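Local coordinates for single-strand DNA-binding protein (Agrobacterium tumefaciens, PDB 3BTP) that binds single-stranded but not double-stranded DNA, whatever its sequence, and mediates the nuclear uptake of single-stranded T-DNA copies during transformation by Agrobacterium, at residues 118-123 and 149-154; 133-138 and 269-274; 263-268 and 301-306. All blocks are in the same frame, centred on the assembly; numbering follows the deposited sequence.

Contact 1 (118-123 and 149-154); sequences ILVRQT and CRLYRD
Ile-118, Leu-119 and Val-120 pair with Leu-151, Arg-150 and Cys-149 as neighbouring antiparallel strands, the two inner members of a four-stranded sheet, and every residue that touches is buried. Backbone bonds hold both ends of the pairing. Between Ile-118 and Leu-151 they run both ways, with Leu-151 N to Ile-118 O the shorter at 2.8 Å and nearly straight (168°). Val-120 N meets Cys-149 O at 2.9 Å, whereas the return bond from Cys-149 N to Val-120 O, 3.0 Å, is weak because it is bent to 133°. Leu-119 and Arg-150 form the non-hydrogen-bonded pair between them.

The side chains alternate between two faces. On one, Val-120 sits beside the small Cys-149, their CB atoms 4.0 Å apart. The CG2 branch of Val-120, anti to its carbonyl carbon, reaches diagonally to Leu-151 CD1 at 3.8 Å, and the two side chains cross obliquely. Beta-branched valine and isoleucine suit the extended backbone, while Leu-151 branches one carbon further out, at CG, which lets its CD1 meet the valine; this face meets Phe-274 and Leu-264 of the second sheet.

On the other face Leu-119 and Arg-150 run alongside each other in the same direction. Leu-119 CD2 touches Arg-150 CG at 3.6 Å, so the arginine offers its aliphatic stem to the leucine. Chi3 (-57°) then turns NE off the line of the stem, and the end of the side chain leads away from 118-123. NH1 and NH2 donate to the backbone carbonyls of Phe-145 and Asp-212, giving two donors of this buried arginine their partners. The pair is the centre of an antiparallel sheet of strand order 2-1-3-4, packed on a second sheet at its Val-120 and Leu-151 face and touched by Trp-199 and His-203 of helix 186-206 at Arg-150.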
loop_
_atom_site.group_PDB
_atom_site.type_symbol
_atom_site.label_atom_id
_atom_site.label_comp_id
_atom_site.label_asym_id
_atom_site.label_seq_id
_atom_site.Cartn_x
_atom_site.Cartn_y
_atom_site.Cartn_z
ATOM N N ILE A 118 -11.048 16.682 -2.670
ATOM C CA ILE A 118 -12.244 16.585 -3.452
ATOM C C ILE A 118 -13.447 16.649 -2.471
ATOM O O ILE A 118 -13.439 15.991 -1.429
ATOM C CB ILE A 118 -12.280 15.260 -4.246
ATOM C CG1 ILE A 118 -11.042 15.101 -5.171
ATOM C CG2 ILE A 118 -13.581 15.121 -5.024
ATOM C CD1 ILE A 118 -10.887 13.733 -5.752
ATOM N N LEU A 119 -14.476 17.429 -2.817
ATOM C CA LEU A 119 -15.716 17.491 -2.031
ATOM C C LEU A 119 -16.759 16.630 -2.681
ATOM O O LEU A 119 -17.093 16.845 -3.858
ATOM C CB LEU A 119 -16.256 18.954 -1.934
ATOM C CG LEU A 119 -15.419 19.864 -1.003
ATOM C CD1 LEU A 119 -16.193 21.176 -0.784
ATOM C CD2 LEU A 119 -15.058 19.217 0.412
ATOM N N VAL A 120 -17.246 15.623 -1.957
ATOM C CA VAL A 120 -18.256 14.736 -2.549
ATOM C C VAL A 120 -19.625 15.019 -1.949
ATOM O O VAL A 120 -19.750 15.237 -0.751
ATOM C CB VAL A 120 -17.929 13.214 -2.402
ATOM C CG1 VAL A 120 -18.912 12.363 -3.263
ATOM C CG2 VAL A 120 -16.452 12.926 -2.778
ATOM N N ARG A 121 -20.647 14.975 -2.796
ATOM C CA ARG A 121 -22.033 15.151 -2.340
ATOM C C ARG A 121 -22.965 14.106 -2.904
ATOM O O ARG A 121 -22.719 13.556 -3.979
ATOM C CB ARG A 121 -22.542 16.572 -2.653
ATOM C CG ARG A 121 -22.654 16.838 -4.115
ATOM C CD ARG A 121 -22.488 18.353 -4.446
ATOM N NE ARG A 121 -22.652 18.552 -5.898
ATOM C CZ ARG A 121 -21.659 18.732 -6.785
ATOM N NH1 ARG A 121 -20.366 18.737 -6.403
ATOM N NH2 ARG A 121 -21.951 18.861 -8.071
ATOM N N GLN A 122 -24.005 13.793 -2.145
ATOM C CA GLN A 122 -25.084 12.893 -2.596
ATOM C C GLN A 122 -26.111 13.660 -3.454
ATOM O O GLN A 122 -26.603 14.709 -3.074
ATOM C CB GLN A 122 -25.778 12.261 -1.396
ATOM C CG GLN A 122 -24.913 11.246 -0.650
ATOM C CD GLN A 122 -25.673 10.581 0.506
ATOM O OE1 GLN A 122 -26.095 11.248 1.433
ATOM N NE2 GLN A 122 -25.845 9.253 0.439
ATOM N N THR A 123 -26.437 13.151 -4.622
ATOM C CA THR A 123 -27.425 13.872 -5.445
ATOM C C THR A 123 -28.561 12.957 -5.869
ATOM O O THR A 123 -29.234 13.259 -6.829
ATOM C CB THR A 123 -26.784 14.455 -6.730
ATOM O OG1 THR A 123 -26.356 13.375 -7.544
ATOM C CG2 THR A 123 -25.561 15.337 -6.427
ATOM N N CYS A 149 -18.791 14.560 2.047
ATOM C CA CYS A 149 -17.638 13.665 2.181
ATOM C C CYS A 149 -16.319 14.337 1.641
ATOM O O CYS A 149 -16.148 14.521 0.434
ATOM C CB CYS A 149 -17.874 12.290 1.516
ATOM S SG CYS A 149 -16.526 11.166 1.938
ATOM N N ARG A 150 -15.406 14.717 2.540
ATOM C CA ARG A 150 -14.148 15.354 2.134
ATOM C C ARG A 150 -13.021 14.319 1.865
ATOM O O ARG A 150 -12.646 13.530 2.744
ATOM C CB ARG A 150 -13.701 16.354 3.220
ATOM C CG ARG A 150 -14.730 17.443 3.582
ATOM C CD ARG A 150 -14.073 18.553 4.476
ATOM N NE ARG A 150 -13.477 18.042 5.724
ATOM C CZ ARG A 150 -14.108 17.818 6.895
ATOM N NH1 ARG A 150 -15.410 18.074 7.031
ATOM N NH2 ARG A 150 -13.407 17.374 7.965
ATOM N N LEU A 151 -12.467 14.328 0.666
ATOM C CA LEU A 151 -11.443 13.336 0.327
ATOM C C LEU A 151 -10.083 14.054 0.270
ATOM O O LEU A 151 -9.994 15.032 -0.422
ATOM C CB LEU A 151 -11.803 12.627 -0.998
ATOM C CG LEU A 151 -12.987 11.626 -1.002
ATOM C CD1 LEU A 151 -13.214 10.947 -2.364
ATOM C CD2 LEU A 151 -12.828 10.459 0.053
ATOM N N TYR A 152 -9.087 13.619 1.085
ATOM C CA TYR A 152 -7.739 14.249 1.128
ATOM C C TYR A 152 -6.714 13.396 0.335
ATOM O O TYR A 152 -6.616 12.195 0.576
ATOM C CB TYR A 152 -7.278 14.368 2.568
ATOM C CG TYR A 152 -8.251 15.093 3.436
ATOM C CD1 TYR A 152 -8.211 16.486 3.523
ATOM C CD2 TYR A 152 -9.250 14.404 4.142
ATOM C CE1 TYR A 152 -9.126 17.168 4.281
ATOM C CE2 TYR A 152 -10.181 15.077 4.915
ATOM C CZ TYR A 152 -10.087 16.459 4.993
ATOM O OH TYR A 152 -10.944 17.157 5.785
ATOM N N ARG A 153 -5.987 14.000 -0.583
ATOM C CA ARG A 153 -4.998 13.303 -1.409
ATOM C C ARG A 153 -3.773 13.020 -0.511
ATOM O O ARG A 153 -3.348 13.901 0.229
ATOM C CB ARG A 153 -4.575 14.191 -2.568
ATOM C CG ARG A 153 -3.768 13.454 -3.662
ATOM C CD ARG A 153 -3.085 14.461 -4.658
ATOM N NE ARG A 153 -2.288 13.729 -5.670
ATOM C CZ ARG A 153 -2.781 13.099 -6.744
ATOM N NH1 ARG A 153 -4.091 13.137 -7.037
ATOM N NH2 ARG A 153 -1.952 12.449 -7.573
ATOM N N ASP A 154 -3.242 11.789 -0.511
ATOM C CA ASP A 154 -2.016 11.484 0.237
ATOM C C ASP A 154 -0.817 11.622 -0.704
ATOM O O ASP A 154 -0.981 12.123 -1.814
ATOM C CB ASP A 154 -2.070 10.127 0.967
ATOM C CG ASP A 154 -1.884 8.888 0.040
ATOM O OD1 ASP A 154 -1.659 9.030 -1.191
ATOM O OD2 ASP A 154 -2.036 7.730 0.569
#

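Contact 2 (133-138 and 269-274); sequences KCNLDH and QNDIHF
The flat carboxamide of Asn-135 carries this contact, turning its ND2 toward the backbone carbonyls of Gln-269 and Asn-270. The other flat group, the ring of Phe-274, stands apart from 133-138: Ile-272 CG2 lies 3.7 Å above one face, offset toward the rim, and ring atoms CE1 and CE2 reach Leu-264 and Val-120.

With CG anti to its own carbonyl carbon (chi1 -71°), Asn-135 extends across to the backbone of 269-271, at the end of the hairpin turn. Asn-135 ND2 points one N-H at Gln-269 O, a weak bond of 3.4 Å, fairly straight at 160°. A water accepts from Asn-135 ND2 at 2.8 Å and in turn donates to Asn-270 O at 2.8 Å. That carbonyl accepts from Thr-132 OG1 as well. Asp-271 OD1 lies 3.6 Å from Asn-135 ND2, perhaps near enough for its charge to favour the N-H side of the amide, though no bond is assigned. Beside these polar links, Cys-134 SG rests 3.8 Å from Asn-270 CB. The touching residues are mostly exposed, which fits a water-mediated seam of small polar groups.

The touching parts of both segments are turns. Residues 133-136 form a single 3-10 turn with type I torsions, closed by Leu-136 N to Lys-133 O at 3.2 Å. Across the contact, Pro-268 and Gln-269 have right-handed helical torsions, and Asn-270 the left-handed ones (phi 81°) that asparagine tolerates well. The contact thus joins the turn that follows strand 127-132 to a beta-hairpin connection between strands 263-266 and 272-275, a type I turn followed by a left-handed residue, consistent with the G1-bulge type.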
loop_
_atom_site.group_PDB
_atom_site.type_symbol
_atom_site.label_atom_id
_atom_site.label_comp_id
_atom_site.label_asym_id
_atom_site.label_seq_id
_atom_site.Cartn_x
_atom_site.Cartn_y
_atom_site.Cartn_z
ATOM N N LYS A 133 -10.954 20.615 -5.354
ATOM C CA LYS A 133 -10.697 21.922 -4.784
ATOM C C LYS A 133 -10.540 23.049 -5.841
ATOM O O LYS A 133 -11.229 24.079 -5.750
ATOM C CB LYS A 133 -9.451 21.862 -3.868
ATOM C CG LYS A 133 -8.685 23.246 -3.716
ATOM C CD LYS A 133 -7.377 23.140 -2.889
ATOM C CE LYS A 133 -7.170 24.437 -2.126
ATOM N NZ LYS A 133 -5.850 24.566 -1.365
ATOM N N CYS A 134 -9.675 22.854 -6.843
ATOM C CA CYS A 134 -9.405 23.920 -7.856
ATOM C C CYS A 134 -10.597 24.279 -8.775
ATOM O O CYS A 134 -10.509 25.283 -9.489
ATOM C CB CYS A 134 -8.223 23.529 -8.772
ATOM S SG CYS A 134 -8.574 21.978 -9.741
ATOM N N ASN A 135 -11.644 23.433 -8.818
ATOM C CA ASN A 135 -12.843 23.650 -9.659
ATOM C C ASN A 135 -14.004 24.287 -8.885
ATOM O O ASN A 135 -15.010 24.631 -9.482
ATOM C CB ASN A 135 -13.329 22.346 -10.306
ATOM C CG ASN A 135 -12.384 21.842 -11.415
ATOM O OD1 ASN A 135 -11.545 22.578 -11.915
ATOM N ND2 ASN A 135 -12.559 20.601 -11.832
ATOM N N LEU A 136 -13.890 24.411 -7.566
ATOM C CA LEU A 136 -14.972 25.038 -6.796
ATOM C C LEU A 136 -15.265 26.486 -7.232
ATOM O O LEU A 136 -14.371 27.311 -7.224
ATOM C CB LEU A 136 -14.688 25.013 -5.287
ATOM C CG LEU A 136 -14.739 23.677 -4.521
ATOM C CD1 LEU A 136 -13.988 23.892 -3.224
ATOM C CD2 LEU A 136 -16.112 23.267 -4.317
ATOM N N ASP A 137 -16.536 26.772 -7.569
ATOM C CA ASP A 137 -16.933 28.133 -8.019
ATOM C C ASP A 137 -17.177 29.093 -6.874
ATOM O O ASP A 137 -17.471 30.258 -7.108
ATOM C CB ASP A 137 -18.093 28.134 -9.070
ATOM C CG ASP A 137 -19.417 27.539 -8.532
ATOM O OD1 ASP A 137 -19.565 27.403 -7.302
ATOM O OD2 ASP A 137 -20.308 27.154 -9.340
ATOM N N HIS A 138 -17.012 28.641 -5.635
ATOM C CA HIS A 138 -17.302 29.503 -4.493
ATOM C C HIS A 138 -16.495 28.950 -3.334
ATOM O O HIS A 138 -15.933 27.822 -3.407
ATOM C CB HIS A 138 -18.776 29.414 -4.118
ATOM C CG HIS A 138 -19.240 27.993 -3.923
ATOM N ND1 HIS A 138 -19.474 27.443 -2.676
ATOM C CD2 HIS A 138 -19.411 26.988 -4.816
ATOM C CE1 HIS A 138 -19.830 26.174 -2.821
ATOM N NE2 HIS A 138 -19.808 25.877 -4.113
ATOM N N GLN A 269 -8.502 17.569 -16.438
ATOM C CA GLN A 269 -9.117 18.865 -15.985
ATOM C C GLN A 269 -9.609 18.867 -14.511
ATOM O O GLN A 269 -10.121 19.898 -14.036
ATOM C CB GLN A 269 -10.289 19.293 -16.916
ATOM C CG GLN A 269 -9.892 19.435 -18.386
ATOM C CD GLN A 269 -9.569 18.089 -19.130
ATOM O OE1 GLN A 269 -10.251 17.064 -18.951
ATOM N NE2 GLN A 269 -8.559 18.126 -19.995
ATOM N N ASN A 270 -9.494 17.714 -13.816
ATOM C CA ASN A 270 -9.766 17.584 -12.379
ATOM C C ASN A 270 -11.252 17.450 -12.122
ATOM O O ASN A 270 -11.750 17.716 -11.033
ATOM C CB ASN A 270 -9.103 18.732 -11.547
ATOM C CG ASN A 270 -7.638 18.425 -11.098
ATOM O OD1 ASN A 270 -6.793 19.310 -11.107
ATOM N ND2 ASN A 270 -7.355 17.188 -10.679
ATOM N N ASP A 271 -11.958 17.058 -13.167
ATOM C CA ASP A 271 -13.355 16.712 -13.141
ATOM C C ASP A 271 -13.457 15.259 -12.626
ATOM O O ASP A 271 -12.680 14.394 -13.033
ATOM C CB ASP A 271 -13.915 16.751 -14.599
ATOM C CG ASP A 271 -14.002 18.224 -15.210
ATOM O OD1 ASP A 271 -14.477 19.184 -14.508
ATOM O OD2 ASP A 271 -13.628 18.388 -16.421
ATOM N N ILE A 272 -14.475 14.998 -11.828
ATOM C CA ILE A 272 -14.679 13.754 -11.145
ATOM C C ILE A 272 -15.839 13.022 -11.790
ATOM O O ILE A 272 -16.929 13.612 -11.983
ATOM C CB ILE A 272 -15.051 14.038 -9.657
ATOM C CG1 ILE A 272 -13.989 14.940 -8.965
ATOM C CG2 ILE A 272 -15.347 12.762 -8.927
ATOM C CD1 ILE A 272 -12.589 14.375 -9.082
ATOM N N HIS A 273 -15.626 11.742 -12.151
ATOM C CA HIS A 273 -16.749 10.881 -12.525
ATOM C C HIS A 273 -16.750 9.674 -11.616
ATOM O O HIS A 273 -15.704 9.158 -11.241
ATOM C CB HIS A 273 -16.706 10.500 -14.008
ATOM C CG HIS A 273 -16.749 11.694 -14.925
ATOM N ND1 HIS A 273 -15.617 12.373 -15.316
ATOM C CD2 HIS A 273 -17.800 12.387 -15.443
ATOM C CE1 HIS A 273 -15.969 13.421 -16.051
ATOM N NE2 HIS A 273 -17.286 13.442 -16.151
ATOM N N PHE A 274 -17.928 9.236 -11.236
ATOM C CA PHE A 274 -18.085 8.151 -10.299
ATOM C C PHE A 274 -18.794 7.046 -10.958
ATOM O O PHE A 274 -19.644 7.272 -11.757
ATOM C CB PHE A 274 -18.936 8.567 -9.148
ATOM C CG PHE A 274 -18.208 9.338 -8.110
ATOM C CD1 PHE A 274 -17.180 8.756 -7.388
ATOM C CD2 PHE A 274 -18.609 10.632 -7.792
ATOM C CE1 PHE A 274 -16.553 9.458 -6.387
ATOM C CE2 PHE A 274 -17.990 11.321 -6.799
ATOM C CZ PHE A 274 -16.955 10.759 -6.100
HETATM O O HOH W 1 -13.951 19.048 -9.927
#

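Contact 3 (263-268 and 301-306); sequences ILIKTP and SDTEIK
Glu-304 OE1 gathers two buried lysines, Lys-266 from the facing strand and Lys-306 from its own, into a salt-bridge network on one face of the sheet. The grip is uneven. Lys-306 NZ lies 2.6 Å from Glu-304 OE1, approaching from above the carboxylate plane (48° out of it), while Lys-266 NZ makes a weak, long bond to Glu-304 OE1 at 3.4 Å. Lys-266 bends at chi3 and chi4, the latter (50°) placing NZ, whose stronger partner is Asp-115. Arg-153 adds a third positive charge at Glu-304 OE1. The carboxylates of Glu-304, Asp-115 and Asp-316, the last paired with Lys-306, probably offset the repulsion between Lys-266 NZ and Lys-306 NZ, 5.7 Å apart.

Strands 263-266 and 304-306, the inner pair of a four-stranded antiparallel sheet, carry this network. Two-way backbone bonds join Leu-264 to Lys-306 and Lys-266 to Glu-304, the straightest being Lys-306 N to Leu-264 O (2.8 Å, 178°). Leu-264 CB lies 3.9 Å from Lys-306 CB, and the lysine's methylenes pack on leucine while its NZ reaches Glu-304.

On the other face Ile-265 CD1 packs on Ile-305 CG2 at 4.1 Å, and Phe-291 and Ile-295 of helix 288-299 meet Ile-265. Ile-265 CG2 presses on Thr-303 CG2 at 3.4 Å, tighter than usual for carbons. Beyond the strands, Pro-268 CD sits 3.2 Å from Thr-303 OG1, a hydroxyl bonded to Gly-300 O.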
loop_
_atom_site.group_PDB
_atom_site.type_symbol
_atom_site.label_atom_id
_atom_site.label_comp_id
_atom_site.label_asym_id
_atom_site.label_seq_id
_atom_site.Cartn_x
_atom_site.Cartn_y
_atom_site.Cartn_z
ATOM N N ILE A 263 -15.647 3.362 -7.894
ATOM C CA ILE A 263 -14.665 3.858 -8.861
ATOM C C ILE A 263 -14.792 5.355 -8.849
ATOM O O ILE A 263 -15.872 5.887 -8.925
ATOM C CB ILE A 263 -14.886 3.304 -10.270
ATOM C CG1 ILE A 263 -14.652 1.774 -10.337
ATOM C CG2 ILE A 263 -14.021 3.999 -11.260
ATOM C CD1 ILE A 263 -15.256 1.094 -11.553
ATOM N N LEU A 264 -13.662 6.030 -8.725
ATOM C CA LEU A 264 -13.547 7.489 -8.951
ATOM C C LEU A 264 -12.565 7.776 -10.097
ATOM O O LEU A 264 -11.408 7.416 -10.027
ATOM C CB LEU A 264 -13.060 8.168 -7.638
ATOM C CG LEU A 264 -13.024 9.720 -7.460
ATOM C CD1 LEU A 264 -12.697 10.036 -5.988
ATOM C CD2 LEU A 264 -11.988 10.381 -8.329
ATOM N N ILE A 265 -13.008 8.491 -11.128
ATOM C CA ILE A 265 -12.159 8.871 -12.244
ATOM C C ILE A 265 -11.896 10.360 -12.075
ATOM O O ILE A 265 -12.801 11.136 -11.885
ATOM C CB ILE A 265 -12.926 8.695 -13.609
ATOM C CG1 ILE A 265 -13.638 7.315 -13.713
ATOM C CG2 ILE A 265 -12.055 9.129 -14.890
ATOM C CD1 ILE A 265 -12.741 6.159 -13.848
ATOM N N LYS A 266 -10.656 10.784 -12.162
ATOM C CA LYS A 266 -10.376 12.198 -12.061
ATOM C C LYS A 266 -9.642 12.590 -13.346
ATOM O O LYS A 266 -8.480 12.214 -13.512
ATOM C CB LYS A 266 -9.504 12.496 -10.860
ATOM C CG LYS A 266 -9.234 14.022 -10.692
ATOM C CD LYS A 266 -8.759 14.411 -9.255
ATOM C CE LYS A 266 -7.349 14.104 -9.040
ATOM N NZ LYS A 266 -6.297 14.576 -10.056
ATOM N N THR A 267 -10.306 13.345 -14.233
ATOM C CA THR A 267 -9.739 13.647 -15.567
ATOM C C THR A 267 -8.580 14.649 -15.445
ATOM O O THR A 267 -8.416 15.283 -14.394
ATOM C CB THR A 267 -10.837 14.287 -16.523
ATOM O OG1 THR A 267 -10.976 15.685 -16.222
ATOM C CG2 THR A 267 -12.201 13.613 -16.429
ATOM N N PRO A 268 -7.792 14.844 -16.535
ATOM C CA PRO A 268 -6.737 15.857 -16.529
ATOM C C PRO A 268 -7.213 17.287 -16.198
ATOM O O PRO A 268 -6.397 18.124 -15.735
ATOM C CB PRO A 268 -6.218 15.779 -17.957
ATOM C CG PRO A 268 -6.445 14.281 -18.311
ATOM C CD PRO A 268 -7.818 14.101 -17.826
ATOM N N SER A 301 -4.740 10.541 -21.354
ATOM C CA SER A 301 -3.912 9.531 -20.755
ATOM C C SER A 301 -3.363 9.905 -19.368
ATOM O O SER A 301 -2.823 9.057 -18.708
ATOM C CB SER A 301 -2.802 9.141 -21.725
ATOM O OG SER A 301 -1.967 10.277 -21.871
ATOM N N ASP A 302 -3.518 11.170 -18.950
ATOM C CA ASP A 302 -3.148 11.670 -17.618
ATOM C C ASP A 302 -4.250 11.504 -16.560
ATOM O O ASP A 302 -4.100 12.007 -15.443
ATOM C CB ASP A 302 -2.810 13.172 -17.674
ATOM C CG ASP A 302 -1.377 13.451 -18.174
ATOM O OD1 ASP A 302 -0.692 12.491 -18.614
ATOM O OD2 ASP A 302 -0.941 14.641 -18.113
ATOM N N THR A 303 -5.354 10.865 -16.942
ATOM C CA THR A 303 -6.490 10.569 -16.073
ATOM C C THR A 303 -6.121 9.636 -14.910
ATOM O O THR A 303 -5.397 8.706 -15.086
ATOM C CB THR A 303 -7.666 9.961 -16.897
ATOM O OG1 THR A 303 -7.988 10.883 -17.934
ATOM C CG2 THR A 303 -8.949 9.831 -16.051
ATOM N N GLU A 304 -6.622 9.917 -13.718
ATOM C CA GLU A 304 -6.382 9.041 -12.551
ATOM C C GLU A 304 -7.600 8.173 -12.264
ATOM O O GLU A 304 -8.696 8.619 -12.372
ATOM C CB GLU A 304 -6.051 9.893 -11.346
ATOM C CG GLU A 304 -4.601 10.292 -11.347
ATOM C CD GLU A 304 -4.232 11.314 -10.245
ATOM O OE1 GLU A 304 -4.986 11.510 -9.224
ATOM O OE2 GLU A 304 -3.137 11.900 -10.419
ATOM N N ILE A 305 -7.392 6.936 -11.881
ATOM C CA ILE A 305 -8.500 6.085 -11.490
ATOM C C ILE A 305 -8.251 5.609 -10.092
ATOM O O ILE A 305 -7.218 5.041 -9.839
ATOM C CB ILE A 305 -8.645 4.789 -12.416
ATOM C CG1 ILE A 305 -8.771 5.167 -13.918
ATOM C CG2 ILE A 305 -9.865 3.950 -11.959
ATOM C CD1 ILE A 305 -8.545 3.998 -14.830
ATOM N N LYS A 306 -9.232 5.816 -9.208
ATOM C CA LYS A 306 -9.266 5.315 -7.842
ATOM C C LYS A 306 -10.306 4.240 -7.684
ATOM O O LYS A 306 -11.449 4.342 -8.160
ATOM C CB LYS A 306 -9.656 6.413 -6.836
ATOM C CG LYS A 306 -9.090 7.726 -7.214
ATOM C CD LYS A 306 -7.531 7.742 -7.330
ATOM C CE LYS A 306 -7.098 9.166 -7.821
ATOM N NZ LYS A 306 -5.611 9.400 -7.795
#

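Contacts 1 and 3 are the inner strand pairs of two separate four-stranded antiparallel sheets that share the strand order 2-1-3-4. Their centres lie about 15 Å apart, and the sheets meet through Leu-151 and Leu-264 and through the charges around Arg-153. Contact 2, its centre about 10 Å from that of contact 1 and 12 Å from that of contact 3, joins turns at the sheets' edges; its strand 272-275 pairs with 263-266 of contact 3 in the same sheet, and Ile-272 packs on Ile-118. Along the chain contact 1 closes before contact 3 opens, while 133-138 and 269-274 interleave with both. The sheets thus form one packed unit, separate from the eight-stranded barrel formed later in the chain.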